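Local coordinates for 3-keto-5-aminohexanoate cleavage protein (Burkholderia xenovorans LB400, PDB 3E02) that binds zinc and probably cleaves beta-keto acids such as 3-keto-5-aminohexanoate, as a TIM-barrel member of the BKACE (DUF849) family, at residues A46-L51 and D80-I85. Residues are numbered along the deposited sequence; the frame is centred on the assembly and turned at random. Where two conformers were deposited one is given.
Sequences AAMLHL and DAILNI. With ZN (zinc ion), chain B.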
loop_
_atom_site.group_PDB
_atom_site.type_symbol
_atom_site.label_atom_id
_atom_site.label_comp_id
_atom_site.label_asym_id
_atom_site.label_seq_id
_atom_site.Cartn_x
_atom_site.Cartn_y
_atom_site.Cartn_z
ATOM N N ALA A 46 22.482 23.254 4.617
ATOM C CA ALA A 46 21.231 23.306 5.382
ATOM C C ALA A 46 20.526 24.666 5.209
ATOM O O ALA A 46 21.088 25.697 5.559
ATOM C CB ALA A 46 21.484 23.040 6.856
ATOM N N ALA A 47 19.323 24.649 4.637
ATOM C CA ALA A 47 18.482 25.850 4.477
ATOM C C ALA A 47 17.780 26.241 5.783
ATOM O O ALA A 47 17.423 27.422 5.969
ATOM C CB ALA A 47 17.427 25.633 3.366
HETATM N N MSE A 48 17.562 25.254 6.668
HETATM C CA MSE A 48 16.874 25.459 7.939
HETATM C C MSE A 48 17.591 24.709 9.073
HETATM O O MSE A 48 18.102 23.606 8.868
HETATM C CB MSE A 48 15.410 24.999 7.802
HETATM C CG MSE A 48 14.563 25.168 9.072
HETATM SE SE MSE A 48 12.651 25.333 8.718
HETATM C CE MSE A 48 12.308 23.623 8.086
ATOM N N LEU A 49 17.641 25.342 10.243
ATOM C CA LEU A 49 18.247 24.785 11.448
ATOM C C LEU A 49 17.159 24.622 12.485
ATOM O O LEU A 49 16.487 25.607 12.807
ATOM C CB LEU A 49 19.328 25.727 11.980
ATOM C CG LEU A 49 20.486 26.012 11.035
ATOM C CD1 LEU A 49 21.400 27.061 11.643
ATOM C CD2 LEU A 49 21.250 24.720 10.709
ATOM N N HIS A 50 16.952 23.383 12.954
ATOM C CA HIS A 50 15.975 23.057 13.996
ATOM C C HIS A 50 16.769 23.056 15.313
ATOM O O HIS A 50 17.726 22.295 15.478
ATOM C CB HIS A 50 15.272 21.741 13.696
ATOM C CG HIS A 50 14.435 21.240 14.817
ATOM N ND1 HIS A 50 13.190 21.746 15.115
ATOM C CD2 HIS A 50 14.687 20.290 15.740
ATOM C CE1 HIS A 50 12.707 21.113 16.168
ATOM N NE2 HIS A 50 13.589 20.213 16.556
ATOM N N LEU A 51 16.344 23.896 16.249
ATOM C CA LEU A 51 17.118 24.195 17.450
ATOM C C LEU A 51 16.469 23.919 18.799
ATOM O O LEU A 51 15.317 24.278 19.011
ATOM C CB LEU A 51 17.471 25.683 17.399
ATOM C CG LEU A 51 18.271 26.162 16.178
ATOM C CD1 LEU A 51 18.298 27.699 16.129
ATOM C CD2 LEU A 51 19.674 25.579 16.172
ATOM N N ASP A 80 22.175 32.833 6.920
ATOM C CA ASP A 80 20.818 33.251 6.536
ATOM C C ASP A 80 19.863 32.067 6.623
ATOM O O ASP A 80 18.744 32.151 6.179
ATOM C CB ASP A 80 20.767 33.978 5.176
ATOM C CG ASP A 80 21.168 33.111 4.001
ATOM O OD1 ASP A 80 21.915 32.139 4.197
ATOM O OD2 ASP A 80 20.761 33.440 2.861
ATOM N N ALA A 81 20.289 30.962 7.246
ATOM C CA ALA A 81 19.416 29.798 7.425
ATOM C C ALA A 81 18.177 30.181 8.235
ATOM O O ALA A 81 18.236 31.074 9.092
ATOM C CB ALA A 81 20.164 28.634 8.120
ATOM N N ILE A 82 17.051 29.549 7.919
ATOM C CA ILE A 82 15.809 29.751 8.674
ATOM C C ILE A 82 16.012 29.092 10.044
ATOM O O ILE A 82 16.435 27.945 10.111
ATOM C CB ILE A 82 14.592 29.069 8.012
ATOM C CG1 ILE A 82 14.326 29.634 6.613
ATOM C CG2 ILE A 82 13.357 29.239 8.895
ATOM C CD1 ILE A 82 13.250 28.889 5.837
ATOM N N LEU A 83 15.723 29.819 11.118
ATOM C CA LEU A 83 15.890 29.290 12.473
ATOM C C LEU A 83 14.536 28.788 12.953
ATOM O O LEU A 83 13.612 29.561 13.111
ATOM C CB LEU A 83 16.526 30.321 13.399
ATOM C CG LEU A 83 17.823 30.933 12.843
ATOM C CD1 LEU A 83 18.478 31.874 13.867
ATOM C CD2 LEU A 83 18.823 29.871 12.363
ATOM N N ASN A 84 14.460 27.470 13.144
ATOM C CA ASN A 84 13.273 26.728 13.551
ATOM C C ASN A 84 13.461 26.396 15.045
ATOM O O ASN A 84 14.437 25.708 15.413
ATOM C CB ASN A 84 13.165 25.508 12.606
ATOM C CG ASN A 84 12.157 24.457 13.016
ATOM O OD1 ASN A 84 11.618 24.441 14.113
ATOM N ND2 ASN A 84 11.925 23.530 12.096
ATOM N N ILE A 85 12.532 26.894 15.874
ATOM C CA ILE A 85 12.561 26.707 17.330
ATOM C C ILE A 85 11.634 25.570 17.772
ATOM O O ILE A 85 10.451 25.504 17.370
ATOM C CB ILE A 85 12.151 28.007 18.099
ATOM C CG1 ILE A 85 12.957 29.228 17.621
ATOM C CG2 ILE A 85 12.309 27.821 19.621
ATOM C CD1 ILE A 85 14.476 29.080 17.719
HETATM ZN ZN ZN B . 13.434 18.641 18.038
HETATM O O HOH W 1 11.048 19.307 18.554
HETATM O O HOH W 2 11.877 17.343 16.713
HETATM O O HOH W 3 12.401 17.218 19.379
#
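His50 and Asn84 pair in register on neighbouring parallel strands of a TIM barrel, and their side chains point into it together with Met48 and Ile82. Four backbone bonds join strands 48-54 and 82-85. Ile82 N and Asn84 N give to Ala47 O and Leu49 O, and Leu49 N and Leu51 N give to Ile82 O and Asn84 O.

Asn84 can be followed outward. Its CB packs on Leu49 O. Asn84 CB also lies 3.8 Å from Met48 CG. With CG anti to the backbone N (chi1 169°), Asn84 CG lies 3.6 Å from His50 ND1. OD1 lies at the ring edge and takes a weak hydrogen bond from His50 ND1 at 3.3 Å. The bond is fairly straight at the hydrogen (162°), but ND1 stands over the face of the amide, whose plane is turned 81° from the ring. ND2 lies 3.9 Å from SE of Met48, a selenomethionine, and is hydrogen-bonded to Glu170.

On the other face of the sheet the contact is apolar. CD1 of Leu49 meets CD2 of Leu83 at 3.9 Å, the two side chains pointing the same way. CG of Leu49 also rests 3.9 Å from CB of Ala81. Helix 72-78 packs on this face against Leu51, Leu83 and Ile85.

The far nitrogen of the imidazole, NE2, binds the zinc ion at 2.2 Å. His52, Glu259 and three waters complete the site. Asn84 is thus a second-shell residue. Its weak bond to ND1 probably helps to hold the ring's rotation and is consistent with NE2 offering its lone pair to the metal.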